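Local coordinates for protein putative ABC transporter subunit, substrate-binding component (Rhodopseudomonas palustris, PDB 4EVS) that binds 4-hydroxybenzoate and probably serves as the solute-binding component of an ABC transporter that takes up lignin-derived aromatic acids, at residues A130-K135 with K160-A165; A292-K297 with A313-M318. All blocks are in the same frame, centred on the assembly; numbering follows the deposited sequence. Where two conformers were deposited one is given.

Interaction 1 of 2, residues A130-K135 with K160-A165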
loop_
_atom_site.group_PDB
_atom_site.type_symbol
_atom_site.label_atom_id
_atom_site.label_comp_id
_atom_site.label_asym_id
_atom_site.label_seq_id
_atom_site.Cartn_x
_atom_site.Cartn_y
_atom_site.Cartn_z
ATOM N N ALA A 130 -14.237 1.540 -4.056
ATOM C CA ALA A 130 -14.356 2.958 -4.336
ATOM C C ALA A 130 -15.403 3.243 -5.391
ATOM O O ALA A 130 -16.199 4.191 -5.286
ATOM C CB ALA A 130 -13.035 3.556 -4.774
ATOM N N ALA A 131 -15.445 2.415 -6.428
ATOM C CA ALA A 131 -16.426 2.618 -7.513
ATOM C C ALA A 131 -17.867 2.294 -7.055
ATOM O O ALA A 131 -18.828 2.967 -7.469
ATOM C CB ALA A 131 -16.038 1.818 -8.725
ATOM N N LYS A 132 -18.009 1.302 -6.180
ATOM C CA LYS A 132 -19.303 1.001 -5.553
ATOM C C LYS A 132 -19.785 2.182 -4.711
ATOM O O LYS A 132 -20.951 2.587 -4.786
ATOM C CB LYS A 132 -19.199 -0.293 -4.734
ATOM C CG LYS A 132 -19.109 -1.520 -5.624
ATOM C CD LYS A 132 -18.885 -2.806 -4.829
ATOM C CE LYS A 132 -19.323 -4.067 -5.604
ATOM N NZ LYS A 132 -18.704 -4.223 -6.964
ATOM N N VAL A 133 -18.889 2.750 -3.912
ATOM C CA VAL A 133 -19.262 3.858 -3.053
ATOM C C VAL A 133 -19.570 5.087 -3.875
ATOM O O VAL A 133 -20.467 5.867 -3.530
ATOM C CB VAL A 133 -18.170 4.184 -2.052
ATOM C CG1 VAL A 133 -18.507 5.479 -1.266
ATOM C CG2 VAL A 133 -17.949 2.987 -1.064
ATOM N N ALA A 134 -18.815 5.288 -4.951
ATOM C CA ALA A 134 -19.068 6.455 -5.809
ATOM C C ALA A 134 -20.519 6.463 -6.240
ATOM O O ALA A 134 -21.175 7.494 -6.245
ATOM C CB ALA A 134 -18.123 6.466 -7.020
ATOM N N LYS A 135 -21.013 5.310 -6.674
ATOM C CA LYS A 135 -22.421 5.171 -7.041
ATOM C C LYS A 135 -23.369 5.435 -5.873
ATOM O O LYS A 135 -24.351 6.187 -6.005
ATOM C CB LYS A 135 -22.645 3.753 -7.602
ATOM C CG LYS A 135 -24.060 3.395 -7.935
ATOM C CD LYS A 135 -24.479 4.113 -9.148
ATOM C CE LYS A 135 -25.963 3.866 -9.445
ATOM N NZ LYS A 135 -26.292 4.631 -10.676
ATOM N N LYS A 160 -13.279 2.220 -14.002
ATOM C CA LYS A 160 -14.104 2.328 -15.179
ATOM C C LYS A 160 -15.058 1.148 -15.241
ATOM O O LYS A 160 -16.256 1.332 -15.465
ATOM C CB LYS A 160 -13.251 2.312 -16.418
ATOM C CG LYS A 160 -12.627 3.581 -16.809
ATOM C CD LYS A 160 -11.968 3.410 -18.208
ATOM C CE LYS A 160 -11.393 4.693 -18.737
ATOM N NZ LYS A 160 -10.696 4.474 -20.021
ATOM N N LYS A 161 -14.545 -0.068 -15.125
ATOM C CA LYS A 161 -15.402 -1.246 -15.307
ATOM C C LYS A 161 -16.542 -1.262 -14.291
ATOM O O LYS A 161 -17.707 -1.508 -14.631
ATOM C CB LYS A 161 -14.603 -2.549 -15.207
ATOM C CG LYS A 161 -15.483 -3.791 -15.245
ATOM C CD LYS A 161 -14.724 -5.100 -15.499
ATOM C CE LYS A 161 -15.660 -6.125 -16.171
ATOM N NZ LYS A 161 -17.104 -5.988 -15.744
ATOM N N THR A 162 -16.190 -1.022 -13.037
ATOM C CA THR A 162 -17.138 -1.181 -11.966
ATOM C C THR A 162 -18.185 -0.055 -11.995
ATOM O O THR A 162 -19.389 -0.308 -11.875
ATOM C CB THR A 162 -16.392 -1.206 -10.606
ATOM O OG1 THR A 162 -15.348 -2.232 -10.613
ATOM C CG2 THR A 162 -17.367 -1.414 -9.481
ATOM N N PHE A 163 -17.726 1.185 -12.164
ATOM C CA PHE A 163 -18.591 2.348 -12.104
ATOM C C PHE A 163 -19.526 2.322 -13.312
ATOM O O PHE A 163 -20.726 2.620 -13.185
ATOM C CB PHE A 163 -17.762 3.640 -11.995
ATOM C CG PHE A 163 -18.577 4.884 -11.783
ATOM C CD1 PHE A 163 -19.378 5.037 -10.664
ATOM C CD2 PHE A 163 -18.596 5.882 -12.742
ATOM C CE1 PHE A 163 -20.150 6.167 -10.481
ATOM C CE2 PHE A 163 -19.350 7.033 -12.536
ATOM C CZ PHE A 163 -20.128 7.166 -11.425
ATOM N N GLU A 164 -19.001 1.965 -14.481
ATOM C CA GLU A 164 -19.834 1.941 -15.692
ATOM C C GLU A 164 -20.909 0.860 -15.588
ATOM O O GLU A 164 -22.062 1.038 -16.025
ATOM C CB GLU A 164 -18.955 1.808 -16.940
ATOM C CG GLU A 164 -18.177 3.131 -17.224
ATOM C CD GLU A 164 -17.145 3.027 -18.365
ATOM O OE1 GLU A 164 -17.279 2.137 -19.221
ATOM O OE2 GLU A 164 -16.170 3.835 -18.388
ATOM N N ALA A 165 -20.578 -0.251 -14.948
ATOM C CA ALA A 165 -21.537 -1.352 -14.780
ATOM C C ALA A 165 -22.694 -0.970 -13.875
ATOM O O ALA A 165 -23.822 -1.458 -14.059
ATOM C CB ALA A 165 -20.821 -2.601 -14.241
#
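A131 meets T162 and F163 where two helices lie side by side on one lobe of a periplasmic binding protein. Helix 150-165 is the crossover helix of the beta-alpha-beta unit formed by parallel strands 141-147 and 169-176, and helix 123-136 precedes that unit. The local axes approach to 8.4 Å and cross at -28°, and at this separation the alanines A131 and A134 point toward the other helix. The CB of A131 lies 3.6 Å from T162 CG2 and equally near T162 CB. T162 holds CG2 anti to its backbone N, so the methyl takes part in the contact while OG1 bonds back to the carbonyl of A158. K132 crosses T162 at about a right angle, with NZ 4.0 Å from T162 CG2.

F163 CG is anti to the backbone N (chi1 -174°), and the ring reaches across to the neighbouring helix. Its edge, near the ring plane, faces A131 O, whereas A134 CB, 4.0 Å from F163 CE1, approaches obliquely. F159, A139 and V142 also touch this ring within the lobe. At the solvent-facing side, K135 sends NZ to the carbonyl of E166, just beyond the end of segment 160-165. The amide of K135 makes a weak bond to A131 O, and this same N lies 4.0 Å from F163 CE1 at the ring edge.

Interaction 2 of 2, residues A292-K297 with A313-M318. With SO4 (sulfate ion), chain D.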
loop_
_atom_site.group_PDB
_atom_site.type_symbol
_atom_site.label_atom_id
_atom_site.label_comp_id
_atom_site.label_asym_id
_atom_site.label_seq_id
_atom_site.Cartn_x
_atom_site.Cartn_y
_atom_site.Cartn_z
ATOM N N ALA A 292 6.759 -9.182 8.656
ATOM C CA ALA A 292 7.662 -9.799 9.609
ATOM C C ALA A 292 7.023 -11.066 10.204
ATOM O O ALA A 292 7.704 -12.088 10.413
ATOM C CB ALA A 292 8.032 -8.787 10.720
ATOM N N ARG A 293 5.728 -11.015 10.492
ATOM C CA ARG A 293 5.037 -12.209 10.974
ATOM C C ARG A 293 5.214 -13.372 9.996
ATOM O O ARG A 293 5.500 -14.497 10.385
ATOM C CB ARG A 293 3.532 -11.940 11.137
ATOM C CG ARG A 293 2.746 -13.112 11.646
ATOM C CD ARG A 293 1.229 -12.893 11.685
ATOM N NE ARG A 293 0.846 -11.951 12.755
ATOM C CZ ARG A 293 0.664 -12.280 14.031
ATOM N NH1 ARG A 293 0.818 -13.550 14.491
ATOM N NH2 ARG A 293 0.348 -11.322 14.875
ATOM N N LEU A 294 5.033 -13.109 8.707
ATOM C CA LEU A 294 5.142 -14.171 7.714
ATOM C C LEU A 294 6.591 -14.654 7.567
ATOM O O LEU A 294 6.832 -15.861 7.443
ATOM C CB LEU A 294 4.612 -13.774 6.367
ATOM C CG LEU A 294 3.106 -13.515 6.251
ATOM C CD1 LEU A 294 2.629 -13.388 4.803
ATOM C CD2 LEU A 294 2.289 -14.457 7.010
ATOM N N ILE A 295 7.568 -13.743 7.650
ATOM C CA ILE A 295 8.972 -14.150 7.593
ATOM C C ILE A 295 9.301 -15.025 8.793
ATOM O O ILE A 295 9.951 -16.048 8.641
ATOM C CB ILE A 295 9.903 -12.920 7.544
ATOM C CG1 ILE A 295 9.712 -12.230 6.192
ATOM C CG2 ILE A 295 11.403 -13.332 7.740
ATOM C CD1 ILE A 295 10.312 -10.837 6.073
ATOM N N TYR A 296 8.828 -14.639 9.982
ATOM C CA TYR A 296 9.066 -15.501 11.141
ATOM C C TYR A 296 8.461 -16.905 10.940
ATOM O O TYR A 296 9.087 -17.914 11.311
ATOM C CB TYR A 296 8.614 -14.863 12.441
ATOM C CG TYR A 296 9.603 -13.867 13.033
ATOM C CD1 TYR A 296 10.300 -12.954 12.233
ATOM C CD2 TYR A 296 9.815 -13.805 14.409
ATOM C CE1 TYR A 296 11.183 -12.050 12.797
ATOM C CE2 TYR A 296 10.688 -12.902 14.976
ATOM C CZ TYR A 296 11.375 -12.029 14.180
ATOM O OH TYR A 296 12.210 -11.101 14.735
ATOM N N LYS A 297 7.242 -16.960 10.408
ATOM C CA LYS A 297 6.580 -18.228 10.136
ATOM C C LYS A 297 7.356 -19.080 9.114
ATOM O O LYS A 297 7.487 -20.297 9.266
ATOM C CB LYS A 297 5.167 -17.967 9.655
ATOM C CG LYS A 297 4.382 -19.207 9.280
ATOM C CD LYS A 297 4.084 -20.088 10.461
ATOM C CE LYS A 297 3.067 -21.204 10.095
ATOM N NZ LYS A 297 2.282 -21.579 11.295
ATOM N N ALA A 313 5.000 -22.417 1.181
ATOM C CA ALA A 313 3.900 -23.335 1.455
ATOM C C ALA A 313 3.323 -23.085 2.874
ATOM O O ALA A 313 2.136 -23.238 3.113
ATOM C CB ALA A 313 4.341 -24.805 1.276
ATOM N N ALA A 314 4.170 -22.677 3.799
ATOM C CA ALA A 314 3.735 -22.458 5.180
ATOM C C ALA A 314 2.884 -21.228 5.394
ATOM O O ALA A 314 2.246 -21.094 6.441
ATOM C CB ALA A 314 4.944 -22.412 6.103
ATOM N N VAL A 315 2.888 -20.296 4.438
ATOM C CA VAL A 315 2.108 -19.042 4.595
ATOM C C VAL A 315 1.023 -18.842 3.591
ATOM O O VAL A 315 0.213 -17.935 3.765
ATOM C CB VAL A 315 3.012 -17.787 4.618
ATOM C CG1 VAL A 315 3.939 -17.844 5.832
ATOM C CG2 VAL A 315 3.844 -17.627 3.333
ATOM N N LYS A 316 0.996 -19.646 2.517
ATOM C CA LYS A 316 0.173 -19.234 1.356
ATOM C C LYS A 316 -1.321 -19.374 1.562
ATOM O O LYS A 316 -2.089 -18.859 0.739
ATOM C CB LYS A 316 0.594 -19.951 0.078
ATOM C CG LYS A 316 0.333 -21.408 0.051
ATOM C CD LYS A 316 0.732 -21.947 -1.340
ATOM C CE LYS A 316 0.851 -23.479 -1.356
ATOM N NZ LYS A 316 -0.331 -24.203 -1.900
ATOM N N ASP A 317 -1.768 -20.012 2.641
ATOM C CA ASP A 317 -3.183 -19.895 3.025
ATOM C C ASP A 317 -3.420 -19.578 4.497
ATOM O O ASP A 317 -4.473 -19.890 5.057
ATOM C CB ASP A 317 -4.084 -21.069 2.514
ATOM C CG ASP A 317 -3.889 -22.361 3.253
ATOM O OD1 ASP A 317 -3.000 -22.444 4.138
ATOM O OD2 ASP A 317 -4.659 -23.329 2.926
HETATM N N MSE A 318 -2.434 -18.926 5.122
HETATM C CA MSE A 318 -2.551 -18.559 6.537
HETATM C C MSE A 318 -3.635 -17.490 6.773
HETATM O O MSE A 318 -3.889 -16.625 5.932
HETATM C CB MSE A 318 -1.222 -18.048 7.052
HETATM C CG MSE A 318 -1.099 -17.928 8.540
HETATM SE SE MSE A 318 0.784 -17.554 8.950
HETATM C CE MSE A 318 1.254 -16.730 7.287
HETATM S S SO4 D . 0.255 -10.001 17.850
HETATM O O1 SO4 D . 1.385 -9.467 17.058
HETATM O O2 SO4 D . -0.382 -11.124 17.183
HETATM O O3 SO4 D . 0.830 -10.509 19.094
HETATM O O4 SO4 D . -0.821 -9.050 18.141
#
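The guanidinium of R293 has a sulfate ion, probably from the crystallisation liquor, at its edge, with the sulfur in the plane of the group. NH2 donates a hydrogen bond to sulfate O2 with an N-H...O angle of 148°, but the modelled separation is very short and its exact length is doubtful. Sulfate O1 is 3.0 Å from R293 NH2, and the anion is also bonded by Y289 OH and H36 NE2. A leucine in place of R293 would probably leave the sulfate without this charged partner, held by Y289 and H36 alone among the bonds described.

From the same helix, L294 and K297 pack on segment 313-318, which runs from helix 308-315 through a type I turn (V315 to M318) into strand 319-322. V315 meets both L294 and K297: its CG1, beside the backbone N (chi1 -63°), lies 3.7 Å from K297 CG. V315 CG1 is also 3.9 Å from L294 CD2, and the side chains of K297 and V315 run past each other in opposite directions. K297 CG is anti to its own N, and the chain is bent at chi2. K297 CE is 3.7 Å from A314 O. Selenomethionine M318 slides past both L294 and K297, although it has two conformers and its modelled CE sits impossibly close to L294, so the details of its tip are doubtful. Its backbone is tied in by M318 N to V315 O (3.1 Å) and by bonds to I329.

The join is therefore made largely by apolar groups, with the A314 carbonyl and the M318 selenium also near the aliphatic chain of K297, while the charged bonding of R293 is directed to the anion and not to segment 313-318.

In the fold
Interactions 1 and 2 follow one another along the chain, the first closing before the second opens. Their centres are 34 Å apart and their nearest atoms about 23 Å, so they do not touch. Interaction 1 joins helices 123-136 and 150-165, which pack against parallel strands 141-147 and 226-230. Interaction 2 joins helix 283-302 to the connection between helix 308-315 and strand 319-322, and helix 283-302 also touches helix 19-36. They thus lie in the two separate lobes, with the 4-hydroxybenzoate pocket between those lobes. Both are packing within a lobe, consistent with lobes that move as units when a binding protein of this family closes.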